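Local coordinates for protein AlkD2 (Streptococcus mutans, PDB 6M9M) that is of unknown function but binds inosine-5'-monophosphate and belongs to the HEAT-like repeat family of DNA glycosylases, at residues 29-34 / 62-67; 131-136 / 148-153; 137-140 / 145-148. One frame throughout, in Å; residues are numbered along the deposited sequence.

Interaction 1: 29-34 / 62-67; sequences TDYKSN and FGYLSK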
ATOM      1  N   THR A  29     -11.489   7.530  14.427  1.00 17.35           N
ATOM      2  CA  THR A  29     -12.569   7.963  15.306  1.00 18.76           C
ATOM      3  C   THR A  29     -13.899   8.002  14.571  1.00 18.85           C
ATOM      4  O   THR A  29     -14.915   7.504  15.070  1.00 18.65           O
ATOM      5  CB  THR A  29     -12.242   9.345  15.870  1.00 20.64           C
ATOM      6  OG1 THR A  29     -11.067   9.252  16.682  1.00 22.74           O
ATOM      7  CG2 THR A  29     -13.397   9.883  16.710  1.00 22.16           C
ATOM      8  N   ASP A  30     -13.913   8.597  13.382  1.00 17.60           N
ATOM      9  CA  ASP A  30     -15.173   8.750  12.658  1.00 17.20           C
ATOM     10  C   ASP A  30     -15.703   7.404  12.174  1.00 17.42           C
ATOM     11  O   ASP A  30     -16.912   7.163  12.205  1.00 18.10           O
ATOM     12  CB  ASP A  30     -14.985   9.732  11.501  1.00 18.13           C
ATOM     13  CG  ASP A  30     -14.735  11.163  11.972  1.00 19.02           C
ATOM     14  OD1 ASP A  30     -15.030  11.479  13.149  1.00 20.13           O
ATOM     15  OD2 ASP A  30     -14.256  11.976  11.151  1.00 19.11           O
ATOM     16  N   TYR A  31     -14.812   6.508  11.752  1.00 16.51           N
ATOM     17  CA  TYR A  31     -15.224   5.166  11.367  1.00 16.22           C
ATOM     18  C   TYR A  31     -15.874   4.422  12.528  1.00 18.35           C
ATOM     19  O   TYR A  31     -16.876   3.721  12.346  1.00 18.01           O
ATOM     20  CB  TYR A  31     -14.002   4.404  10.843  1.00 15.41           C
ATOM     21  CG  TYR A  31     -14.290   2.959  10.559  1.00 15.39           C
ATOM     22  CD1 TYR A  31     -15.010   2.589   9.435  1.00 15.32           C
ATOM     23  CD2 TYR A  31     -13.859   1.961  11.425  1.00 16.41           C
ATOM     24  CE1 TYR A  31     -15.291   1.270   9.173  1.00 15.88           C
ATOM     25  CE2 TYR A  31     -14.150   0.628  11.171  1.00 17.21           C
ATOM     26  CZ  TYR A  31     -14.851   0.285  10.035  1.00 17.16           C
ATOM     27  OH  TYR A  31     -15.145  -1.041   9.775  1.00 18.47           O
ATOM     28  N   LYS A  32     -15.332   4.566  13.735  1.00 20.32           N
ATOM     29  CA  LYS A  32     -15.824   3.779  14.858  1.00 24.99           C
ATOM     30  C   LYS A  32     -17.147   4.289  15.399  1.00 26.66           C
ATOM     31  O   LYS A  32     -17.879   3.516  16.030  1.00 27.48           O
ATOM     32  CB  LYS A  32     -14.780   3.754  15.978  1.00 29.13           C
ATOM     33  CG  LYS A  32     -13.549   2.944  15.622  1.00 34.85           C
ATOM     34  CD  LYS A  32     -12.465   3.057  16.685  1.00 41.67           C
ATOM     35  CE  LYS A  32     -12.708   2.097  17.836  1.00 45.94           C
ATOM     36  NZ  LYS A  32     -11.600   2.154  18.828  1.00 50.09           N
ATOM     37  N   SER A  33     -17.478   5.556  15.171  1.00 27.23           N
ATOM     38  CA  SER A  33     -18.600   6.184  15.853  1.00 29.33           C
ATOM     39  C   SER A  33     -19.824   6.371  14.968  1.00 26.99           C
ATOM     40  O   SER A  33     -20.795   6.999  15.401  1.00 27.83           O
ATOM     41  CB  SER A  33     -18.170   7.533  16.432  1.00 33.17           C
ATOM     42  OG  SER A  33     -17.854   8.442  15.387  1.00 39.02           O
ATOM     43  N   ASN A  34     -19.813   5.845  13.752  1.00 24.29           N
ATOM     44  CA  ASN A  34     -20.942   6.017  12.857  1.00 21.56           C
ATOM     45  C   ASN A  34     -21.160   4.747  12.050  1.00 18.61           C
ATOM     46  O   ASN A  34     -20.239   3.953  11.840  1.00 18.64           O
ATOM     47  CB  ASN A  34     -20.695   7.174  11.877  1.00 23.30           C
ATOM     48  CG  ASN A  34     -20.493   8.495  12.577  1.00 24.62           C
ATOM     49  OD1 ASN A  34     -21.457   9.176  12.915  1.00 25.90           O
ATOM     50  ND2 ASN A  34     -19.238   8.863  12.810  1.00 24.47           N
ATOM     51  N   PHE A  62     -11.473   4.664   3.505  1.00  9.77           N
ATOM     52  CA  PHE A  62     -11.645   3.577   2.553  1.00  8.97           C
ATOM     53  C   PHE A  62     -10.997   2.297   3.085  1.00  9.02           C
ATOM     54  O   PHE A  62     -11.576   1.214   2.996  1.00 10.42           O
ATOM     55  CB  PHE A  62     -11.034   3.914   1.185  1.00  9.64           C
ATOM     56  CG  PHE A  62     -11.756   4.992   0.393  1.00  9.58           C
ATOM     57  CD1 PHE A  62     -13.146   5.150   0.425  1.00  9.74           C
ATOM     58  CD2 PHE A  62     -11.025   5.831  -0.440  1.00  9.72           C
ATOM     59  CE1 PHE A  62     -13.769   6.141  -0.359  1.00 10.54           C
ATOM     60  CE2 PHE A  62     -11.636   6.810  -1.192  1.00  9.74           C
ATOM     61  CZ  PHE A  62     -13.004   6.974  -1.152  1.00 10.16           C
ATOM     62  N   GLY A  63      -9.776   2.403   3.627  1.00  9.00           N
ATOM     63  CA  GLY A  63      -9.140   1.242   4.221  1.00 10.05           C
ATOM     64  C   GLY A  63      -9.990   0.573   5.282  1.00  9.53           C
ATOM     65  O   GLY A  63     -10.146  -0.654   5.306  1.00  9.98           O
ATOM     66  N   TYR A  64     -10.555   1.373   6.195  0.97  9.87           N
ATOM     67  CA  TYR A  64     -11.395   0.796   7.241  0.97 11.01           C
ATOM     68  C   TYR A  64     -12.673   0.172   6.681  0.97 11.13           C
ATOM     69  O   TYR A  64     -13.219  -0.760   7.283  0.97 12.15           O
ATOM     70  CB  TYR A  64     -11.742   1.854   8.297  0.97 12.05           C
ATOM     71  CG  TYR A  64     -10.537   2.521   8.920  0.97 13.67           C
ATOM     72  CD1 TYR A  64      -9.412   1.800   9.275  0.97 17.02           C
ATOM     73  CD2 TYR A  64     -10.510   3.894   9.099  0.97 15.07           C
ATOM     74  CE1 TYR A  64      -8.287   2.441   9.791  0.97 18.86           C
ATOM     75  CE2 TYR A  64      -9.422   4.532   9.633  0.97 17.17           C
ATOM     76  CZ  TYR A  64      -8.311   3.820   9.977  0.97 18.85           C
ATOM     77  OH  TYR A  64      -7.232   4.503  10.486  0.97 23.23           O
ATOM     78  N   LEU A  65     -13.164   0.685   5.556  1.00 10.90           N
ATOM     79  CA  LEU A  65     -14.412   0.276   4.926  1.00 10.86           C
ATOM     80  C   LEU A  65     -14.232  -0.796   3.858  1.00 10.24           C
ATOM     81  O   LEU A  65     -15.222  -1.209   3.231  1.00 11.28           O
ATOM     82  CB  LEU A  65     -15.038   1.492   4.247  1.00 11.00           C
ATOM     83  CG  LEU A  65     -15.558   2.615   5.132  1.00 11.89           C
ATOM     84  CD1 LEU A  65     -15.732   3.847   4.251  1.00 13.39           C
ATOM     85  CD2 LEU A  65     -16.858   2.224   5.824  1.00 13.33           C
ATOM     86  N   SER A  66     -13.007  -1.274   3.659  1.00 10.29           N
ATOM     87  CA  SER A  66     -12.645  -2.028   2.469  1.00 10.64           C
ATOM     88  C   SER A  66     -13.180  -3.453   2.426  1.00 11.78           C
ATOM     89  O   SER A  66     -12.974  -4.110   1.397  1.00 11.58           O
ATOM     90  CB  SER A  66     -11.126  -2.017   2.293  1.00 10.79           C
ATOM     91  OG  SER A  66     -10.473  -2.564   3.409  1.00 12.00           O
ATOM     92  N   LYS A  67     -13.886  -3.937   3.447  1.00 11.44           N
ATOM     93  CA  LYS A  67     -14.649  -5.176   3.291  1.00 12.54           C
ATOM     94  C   LYS A  67     -15.694  -5.047   2.187  1.00 12.35           C
ATOM     95  O   LYS A  67     -16.052  -6.040   1.538  1.00 14.29           O
ATOM     96  CB  LYS A  67     -15.315  -5.552   4.618  1.00 15.31           C
ATOM     97  CG  LYS A  67     -16.145  -6.820   4.616  1.00 19.85           C
ATOM     98  CD  LYS A  67     -16.774  -6.994   5.983  1.00 23.42           C
ATOM     99  CE  LYS A  67     -17.682  -8.203   6.057  1.00 26.17           C
ATOM    100  NZ  LYS A  67     -18.312  -8.331   7.405  1.00 27.72           N
TER
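Tyr31, on the last turn of helix 21-32, and Tyr64, near the end of helix 52-65, bring the two backbones nearest, with their CA atoms 7.1 Å apart. The Tyr31 ring carries the contact. Its CG lies anti to the backbone N (chi1 174°), which sends the ring across to the other helix. There Tyr64 CB sits over the centre of one face, 3.5 Å from the ring centroid and almost on the ring normal, a CH-pi contact. The Tyr64 ring leads away from 29-34 and packs farther back on helix 21-32, against Glu24, Ala27 and Leu28. The two ring planes meet obliquely at 39°, with centroids 5.5 Å apart. At the edge of the Tyr31 ring, close to its plane, Leu65 CD2 packs 3.8 Å from Tyr31 CE1. Tyr31 OH ends 3.2 Å from Tyr64 O. Lys101 NZ hydrogen-bonds to Tyr64 O and, weakly, to Tyr31 OH. Asn34, just past the end of helix 21-32, turns ND2 back to Asp30 O in a nearly straight hydrogen bond (2.9 Å). This is helix-to-helix packing within the HEAT-like repeat fold. Leu65 also touches Ile39 and Lys40 of helix 36-47, and Tyr64 touches Glu97 of helix 85-102.

Interaction 2: 131-136 / 148-153; sequences RIWTNR and RRIADL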
ATOM      1  N   ARG A 131       5.172  -3.881   3.430  1.00 10.05           N
ATOM      2  CA  ARG A 131       6.498  -3.897   4.053  1.00  9.61           C
ATOM      3  C   ARG A 131       6.361  -3.657   5.556  1.00  9.88           C
ATOM      4  O   ARG A 131       5.563  -2.813   5.989  1.00 10.87           O
ATOM      5  CB  ARG A 131       7.362  -2.794   3.445  1.00 10.11           C
ATOM      6  CG  ARG A 131       7.740  -3.020   1.979  1.00 10.40           C
ATOM      7  CD  ARG A 131       8.549  -1.852   1.428  1.00 11.27           C
ATOM      8  NE  ARG A 131       9.826  -1.769   2.124  1.00 11.82           N
ATOM      9  CZ  ARG A 131      10.648  -0.738   2.059  1.00 13.26           C
ATOM     10  NH1 ARG A 131      10.337   0.303   1.302  1.00 14.94           N
ATOM     11  NH2 ARG A 131      11.783  -0.766   2.739  1.00 14.45           N
ATOM     12  N   ILE A 132       7.118  -4.394   6.377  1.00 10.13           N
ATOM     13  CA  ILE A 132       7.979  -5.522   6.018  1.00 10.10           C
ATOM     14  C   ILE A 132       7.110  -6.765   5.858  1.00  9.48           C
ATOM     15  O   ILE A 132       6.384  -7.145   6.784  1.00  9.70           O
ATOM     16  CB  ILE A 132       9.044  -5.711   7.126  1.00 10.32           C
ATOM     17  CG1 ILE A 132       9.923  -4.463   7.196  1.00 11.28           C
ATOM     18  CG2 ILE A 132       9.821  -6.985   6.879  1.00 11.57           C
ATOM     19  CD1 ILE A 132      10.869  -4.403   8.406  1.00 11.79           C
ATOM     20  N   TRP A 133       7.147  -7.405   4.687  1.00  9.69           N
ATOM     21  CA  TRP A 133       6.143  -8.422   4.387  1.00  9.66           C
ATOM     22  C   TRP A 133       6.206  -9.569   5.391  1.00  9.92           C
ATOM     23  O   TRP A 133       5.173 -10.072   5.831  1.00 10.18           O
ATOM     24  CB  TRP A 133       6.320  -8.990   2.986  1.00 10.20           C
ATOM     25  CG  TRP A 133       5.827  -8.183   1.823  1.00  9.75           C
ATOM     26  CD1 TRP A 133       6.158  -6.892   1.486  1.00  9.79           C
ATOM     27  CD2 TRP A 133       4.955  -8.655   0.794  1.00  9.78           C
ATOM     28  NE1 TRP A 133       5.535  -6.539   0.302  1.00 10.04           N
ATOM     29  CE2 TRP A 133       4.779  -7.602  -0.127  1.00  9.86           C
ATOM     30  CE3 TRP A 133       4.296  -9.867   0.565  1.00 10.49           C
ATOM     31  CZ2 TRP A 133       3.990  -7.732  -1.256  1.00 10.99           C
ATOM     32  CZ3 TRP A 133       3.505  -9.991  -0.558  1.00 11.16           C
ATOM     33  CH2 TRP A 133       3.363  -8.923  -1.456  1.00 11.64           C
ATOM     34  N   THR A 134       7.413  -9.997   5.757  1.00 11.07           N
ATOM     35  CA  THR A 134       7.597 -11.148   6.631  1.00 12.42           C
ATOM     36  C   THR A 134       7.397 -10.823   8.108  1.00 13.55           C
ATOM     37  O   THR A 134       7.565 -11.714   8.936  1.00 15.15           O
ATOM     38  CB  THR A 134       8.956 -11.784   6.357  1.00 13.98           C
ATOM     39  OG1 THR A 134       9.963 -10.771   6.307  1.00 14.69           O
ATOM     40  CG2 THR A 134       8.931 -12.521   5.039  1.00 14.81           C
ATOM     41  N   ASN A 135       7.010  -9.594   8.448  1.00 13.07           N
ATOM     42  CA  ASN A 135       6.455  -9.289   9.761  1.00 13.84           C
ATOM     43  C   ASN A 135       4.943  -9.486   9.830  1.00 14.81           C
ATOM     44  O   ASN A 135       4.369  -9.409  10.916  1.00 18.71           O
ATOM     45  CB  ASN A 135       6.786  -7.851  10.168  1.00 13.73           C
ATOM     46  CG  ASN A 135       8.223  -7.680  10.593  1.00 13.99           C
ATOM     47  OD1 ASN A 135       8.945  -8.647  10.791  1.00 16.38           O
ATOM     48  ND2 ASN A 135       8.637  -6.444  10.745  1.00 12.33           N
ATOM     49  N   ARG A 136       4.295  -9.724   8.732  0.94 13.01           N
ATOM     50  CA  ARG A 136       2.854  -9.925   8.785  0.94 13.38           C
ATOM     51  C   ARG A 136       2.523 -11.398   8.913  0.94 13.83           C
ATOM     52  O   ARG A 136       3.296 -12.254   8.481  0.94 13.78           O
ATOM     53  CB  ARG A 136       2.212  -9.355   7.539  0.94 14.03           C
ATOM     54  CG  ARG A 136       2.179  -7.826   7.687  0.94 16.80           C
ATOM     55  CD  ARG A 136       2.350  -7.147   6.458  0.94 17.19           C
ATOM     56  NE  ARG A 136       2.129  -5.713   6.641  0.94 14.01           N
ATOM     57  CZ  ARG A 136       2.995  -4.864   7.171  0.94 12.10           C
ATOM     58  NH1 ARG A 136       4.168  -5.297   7.634  0.94 10.59           N
ATOM     59  NH2 ARG A 136       2.704  -3.570   7.207  0.94 12.87           N
ATOM     60  N   ARG A 148       8.607 -14.720  -3.458  0.99 12.95           N
ATOM     61  CA  ARG A 148       8.240 -15.042  -4.835  1.00 14.24           C
ATOM     62  C   ARG A 148       7.359 -13.953  -5.433  1.00 12.70           C
ATOM     63  O   ARG A 148       7.538 -13.553  -6.592  1.00 13.38           O
ATOM     64  CB  ARG A 148       7.519 -16.394  -4.905  1.00 17.31           C
ATOM     65  CG  ARG A 148       7.084 -16.782  -6.312  1.00 21.63           C
ATOM     66  CD  ARG A 148       6.238 -18.043  -6.349  0.60 25.39           C
ATOM     67  NE  ARG A 148       4.833 -17.789  -6.031  0.65 28.59           N
ATOM     68  CZ  ARG A 148       4.226 -18.165  -4.906  0.66 30.66           C
ATOM     69  NH1 ARG A 148       4.887 -18.822  -3.964  0.73 30.98           N
ATOM     70  NH2 ARG A 148       2.942 -17.886  -4.728  0.74 31.63           N
ATOM     71  N   ARG A 149       6.396 -13.463  -4.655  1.00 11.53           N
ATOM     72  CA  ARG A 149       5.461 -12.469  -5.163  1.00 11.09           C
ATOM     73  C   ARG A 149       6.163 -11.153  -5.462  1.00 11.19           C
ATOM     74  O   ARG A 149       5.877 -10.511  -6.474  1.00 12.24           O
ATOM     75  CB  ARG A 149       4.343 -12.239  -4.146  1.00 11.05           C
ATOM     76  CG  ARG A 149       3.299 -13.330  -4.167  1.00 12.07           C
ATOM     77  CD  ARG A 149       2.206 -13.088  -3.105  1.00 12.65           C
ATOM     78  NE  ARG A 149       1.065 -13.938  -3.387  1.00 13.66           N
ATOM     79  CZ  ARG A 149       0.970 -15.208  -3.017  1.00 14.02           C
ATOM     80  NH1 ARG A 149       1.924 -15.757  -2.270  1.00 14.15           N
ATOM     81  NH2 ARG A 149      -0.088 -15.915  -3.390  1.00 15.19           N
ATOM     82  N   ILE A 150       7.068 -10.736  -4.583  1.00 11.42           N
ATOM     83  CA  ILE A 150       7.786  -9.485  -4.776  1.00 11.27           C
ATOM     84  C   ILE A 150       8.742  -9.609  -5.955  1.00 10.01           C
ATOM     85  O   ILE A 150       8.813  -8.730  -6.830  1.00 10.77           O
ATOM     86  CB  ILE A 150       8.535  -9.104  -3.487  1.00 10.72           C
ATOM     87  CG1 ILE A 150       7.570  -8.833  -2.341  1.00 11.36           C
ATOM     88  CG2 ILE A 150       9.412  -7.880  -3.737  1.00 11.73           C
ATOM     89  CD1 ILE A 150       8.218  -8.968  -0.959  1.00 12.29           C
ATOM     90  N   ALA A 151       9.495 -10.714  -6.004  1.00 11.54           N
ATOM     91  CA  ALA A 151      10.513 -10.888  -7.040  1.00 11.04           C
ATOM     92  C   ALA A 151       9.898 -10.976  -8.431  1.00 11.20           C
ATOM     93  O   ALA A 151      10.576 -10.652  -9.412  1.00 12.27           O
ATOM     94  CB  ALA A 151      11.352 -12.133  -6.737  1.00 12.70           C
ATOM     95  N   ASP A 152       8.622 -11.374  -8.536  1.00 11.34           N
ATOM     96  CA  ASP A 152       7.957 -11.382  -9.825  1.00 13.12           C
ATOM     97  C   ASP A 152       7.900  -9.999 -10.465  1.00 12.16           C
ATOM     98  O   ASP A 152       7.692  -9.895 -11.679  1.00 15.16           O
ATOM     99  CB  ASP A 152       6.513 -11.879  -9.713  1.00 17.73           C
ATOM    100  CG  ASP A 152       6.394 -13.372  -9.507  1.00 24.32           C
ATOM    101  OD1 ASP A 152       7.297 -14.117  -9.930  1.00 26.18           O
ATOM    102  OD2 ASP A 152       5.346 -13.800  -8.952  1.00 27.04           O
ATOM    103  N   LEU A 153       8.019  -8.931  -9.674  1.00 10.58           N
ATOM    104  CA  LEU A 153       7.970  -7.569 -10.178  1.00  9.37           C
ATOM    105  C   LEU A 153       9.351  -6.969 -10.412  1.00  9.68           C
ATOM    106  O   LEU A 153       9.466  -5.755 -10.636  1.00 10.60           O
ATOM    107  CB  LEU A 153       7.127  -6.685  -9.256  1.00  9.89           C
ATOM    108  CG  LEU A 153       5.608  -6.782  -9.416  1.00 10.73           C
ATOM    109  CD1 LEU A 153       5.056  -8.142  -9.062  1.00 14.78           C
ATOM    110  CD2 LEU A 153       4.931  -5.697  -8.591  1.00 11.59           C
TER
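Ile150 lays the end of its side chain on one face of the Trp133 indole. Its CD1 stands over the five-membered ring, 3.6 Å from that ring's centroid and only 3° off the normal. This is a CH-pi contact. Ile150 CG1 stands above Trp133 CE2, at 3.8 Å, where the two rings join. With CG1 anti to the carbonyl carbon (chi1 -64°), it is this longer branch, and not CG2, that reaches the indole. At the rim of the indole, near its plane, Arg149 CD approaches Trp133 CZ3 at 4.2 Å. Only the aliphatic part of the arginine is used here. Its guanidinium group forms a salt bridge with Asp112.

The next shell fixes the indole. Trp133 NE1 hydrogen-bonds to Thr127 O of helix 120-129, and Phe139 meets the indole edge-to-face. Trp133 itself stands at the start of a 3-10 turn, which follows a cis peptide bond before Ile132. Backbone bonds tie the turn together, among them Asn135 N to Ile132 O at 3.0 Å. Arg136 NH1 adds a weak bond to the same carbonyl oxygen. The contact packs the loop after helix 120-129 onto helix 143-151 within the HEAT-like repeat fold, and Ile150 also touches Ile172 of helix 159-175.

All three touching residues are buried, and no hydrogen bond joins the two segments. The contact therefore rests on dispersion and CH-pi packing. The indole N-H and the Arg149 guanidinium find their polar partners outside it, which is consistent with both residues being buried.

Interaction 3: 137-140 / 145-148; sequences PYFK and EAIR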
ATOM      1  N   PRO A 137       1.375 -11.683   9.518  1.00 14.37           N
ATOM      2  CA  PRO A 137       0.886 -13.067   9.546  1.00 14.56           C
ATOM      3  C   PRO A 137       0.875 -13.688   8.152  1.00 13.34           C
ATOM      4  O   PRO A 137       0.754 -13.005   7.131  1.00 12.73           O
ATOM      5  CB  PRO A 137      -0.527 -12.936  10.128  1.00 16.34           C
ATOM      6  CG  PRO A 137      -0.481 -11.656  10.944  1.00 17.11           C
ATOM      7  CD  PRO A 137       0.456 -10.747  10.193  1.00 15.34           C
ATOM      8  N   TYR A 138       1.000 -15.015   8.141  1.00 13.90           N
ATOM      9  CA  TYR A 138       1.097 -15.851   6.955  1.00 13.31           C
ATOM     10  C   TYR A 138       2.474 -15.732   6.304  1.00 12.84           C
ATOM     11  O   TYR A 138       3.191 -16.729   6.168  1.00 13.67           O
ATOM     12  CB  TYR A 138      -0.013 -15.600   5.933  1.00 13.99           C
ATOM     13  CG  TYR A 138       0.138 -16.567   4.777  1.00 13.93           C
ATOM     14  CD1 TYR A 138      -0.174 -17.912   4.931  1.00 14.69           C
ATOM     15  CD2 TYR A 138       0.631 -16.143   3.543  1.00 14.32           C
ATOM     16  CE1 TYR A 138      -0.016 -18.798   3.903  1.00 16.00           C
ATOM     17  CE2 TYR A 138       0.795 -17.025   2.506  1.00 14.74           C
ATOM     18  CZ  TYR A 138       0.471 -18.358   2.695  1.00 16.34           C
ATOM     19  OH  TYR A 138       0.615 -19.267   1.677  1.00 18.82           O
ATOM     20  N   PHE A 139       2.863 -14.522   5.905  1.00 11.95           N
ATOM     21  CA  PHE A 139       4.191 -14.348   5.313  1.00 11.73           C
ATOM     22  C   PHE A 139       5.309 -14.635   6.311  1.00 13.70           C
ATOM     23  O   PHE A 139       6.383 -15.120   5.919  1.00 15.31           O
ATOM     24  CB  PHE A 139       4.310 -12.954   4.709  1.00 11.36           C
ATOM     25  CG  PHE A 139       3.350 -12.723   3.577  1.00 10.59           C
ATOM     26  CD1 PHE A 139       3.425 -13.496   2.432  1.00 10.98           C
ATOM     27  CD2 PHE A 139       2.347 -11.781   3.669  1.00 10.99           C
ATOM     28  CE1 PHE A 139       2.521 -13.321   1.396  1.00 11.56           C
ATOM     29  CE2 PHE A 139       1.448 -11.600   2.638  1.00 11.44           C
ATOM     30  CZ  PHE A 139       1.543 -12.365   1.507  1.00 11.84           C
ATOM     31  N   LYS A 140       5.088 -14.354   7.596  1.00 15.11           N
ATOM     32  CA  LYS A 140       6.112 -14.622   8.597  1.00 17.46           C
ATOM     33  C   LYS A 140       6.415 -16.112   8.661  1.00 17.75           C
ATOM     34  O   LYS A 140       7.576 -16.516   8.802  1.00 19.55           O
ATOM     35  CB  LYS A 140       5.645 -14.108   9.958  1.00 20.43           C
ATOM     36  CG  LYS A 140       6.566 -14.481  11.104  1.00 25.31           C
ATOM     37  CD  LYS A 140       6.295 -13.658  12.361  1.00 30.67           C
ATOM     38  CE  LYS A 140       4.860 -13.751  12.851  1.00 35.01           C
ATOM     39  NZ  LYS A 140       3.973 -12.663  12.321  1.00 37.66           N
ATOM     40  N   GLU A 145       6.544 -17.231   0.213  1.00 15.72           N
ATOM     41  CA  GLU A 145       5.331 -16.723  -0.425  1.00 15.15           C
ATOM     42  C   GLU A 145       5.362 -15.209  -0.589  1.00 14.11           C
ATOM     43  O   GLU A 145       4.673 -14.679  -1.470  1.00 14.10           O
ATOM     44  CB  GLU A 145       4.089 -17.136   0.358  1.00 15.98           C
ATOM     45  CG  GLU A 145       3.812 -18.628   0.378  1.00 19.25           C
ATOM     46  CD  GLU A 145       3.423 -19.197  -0.975  1.00 23.24           C
ATOM     47  OE1 GLU A 145       2.796 -18.489  -1.788  1.00 24.07           O
ATOM     48  OE2 GLU A 145       3.741 -20.378  -1.224  1.00 26.80           O
ATOM     49  N   ALA A 146       6.153 -14.518   0.231  1.00 13.07           N
ATOM     50  CA  ALA A 146       6.410 -13.101   0.029  1.00 12.08           C
ATOM     51  C   ALA A 146       7.505 -12.901  -1.005  1.00 11.76           C
ATOM     52  O   ALA A 146       7.346 -12.113  -1.937  1.00 11.62           O
ATOM     53  CB  ALA A 146       6.799 -12.454   1.356  1.00 13.52           C
ATOM     54  N   ILE A 147       8.630 -13.603  -0.850  1.00 12.28           N
ATOM     55  CA  ILE A 147       9.765 -13.403  -1.748  1.00 12.44           C
ATOM     56  C   ILE A 147       9.343 -13.632  -3.197  1.00 12.57           C
ATOM     57  O   ILE A 147       9.683 -12.847  -4.092  1.00 12.48           O
ATOM     58  CB  ILE A 147      10.937 -14.313  -1.329  1.00 13.35           C
ATOM     59  CG1 ILE A 147      11.487 -13.867   0.030  1.00 13.65           C
ATOM     60  CG2 ILE A 147      12.028 -14.307  -2.387  1.00 14.40           C
ATOM     61  CD1 ILE A 147      12.446 -14.863   0.658  1.00 15.40           C
ATOM     62  N   ARG A 148       8.607 -14.720  -3.458  0.99 12.95           N
ATOM     63  CA  ARG A 148       8.240 -15.042  -4.835  1.00 14.24           C
ATOM     64  C   ARG A 148       7.359 -13.953  -5.433  1.00 12.70           C
ATOM     65  O   ARG A 148       7.538 -13.553  -6.592  1.00 13.38           O
ATOM     66  CB  ARG A 148       7.519 -16.394  -4.905  1.00 17.31           C
ATOM     67  CG  ARG A 148       7.084 -16.782  -6.312  1.00 21.63           C
ATOM     68  CD  ARG A 148       6.238 -18.043  -6.349  0.60 25.39           C
ATOM     69  NE  ARG A 148       4.833 -17.789  -6.031  0.65 28.59           N
ATOM     70  CZ  ARG A 148       4.226 -18.165  -4.906  0.66 30.66           C
ATOM     71  NH1 ARG A 148       4.887 -18.822  -3.964  0.73 30.98           N
ATOM     72  NH2 ARG A 148       2.942 -17.886  -4.728  0.74 31.63           N
TER
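Phe139 and Tyr138 reach from the loop to the first turn of helix 143-151. Van der Waals packing does the joining, and no hydrogen bond crosses. The apolar pair is Phe139 CD1 and Ala146 CB, 3.7 Å apart, and the backbones come within 5.9 Å between the CA atoms of the same two residues. The neighbouring ring atom, Phe139 CE1, lies 3.8 Å from Glu145 O. The ring thus packs on helix backbone as well as on a methyl group. Tyr138 meets the side chain of Glu145 obliquely. Its OH is 3.5 Å from Glu145 CG, and its CE2 is 3.9 Å from Glu145 CB. Tyr138 CG lies anti to the backbone N (chi1 -177°), which carries the ring over to this glutamate. The two aromatic residues also pack together, with Tyr138 CD2 above one face of the Phe139 ring, toward its rim.

The polar contacts lie within the helix. Glu145 bends at chi2 (-68°), and its OE1 takes Arg148 NH2 in a salt bridge at 3.0 Å. The donor arrives on the syn side of the carboxylate, 29° out of its plane. Arg148 NH1 adds a weak bond to the same oxygen. Arg149 NH1 pairs with it too, so two arginines share OE1. This would probably favour the ionised carboxylate.

On the helix, Ile147 turns to Leu179, Val180 and Glu183 of helix 177-185. Leu108 of helix 108-115 touches both aromatic side chains, and Ile111 touches Phe139. The loop residues thus pack against helices 108-115 and 143-151 of the HEAT-like repeat fold.

In the fold
Interaction 1 comes first along the chain and closes before the other two open. It joins helices 21-32 and 52-65. Interactions 2 and 3 both fold the loop after helix 120-129 onto helix 143-151 and share Arg148. Their centres are 6 Å apart, and they touch through Trp133, which packs on Phe139 and Ala146. Interaction 1 lies about 27 Å, centre to centre, from each of them, and on the opposite side of the chain's centre from interaction 2. This all-helical chain thus has local packing at separate places along its length, as suits a HEAT-like repeat protein. All three contacts lie away from the inosine-5'-monophosphate site, which includes Trp85 and Arg86.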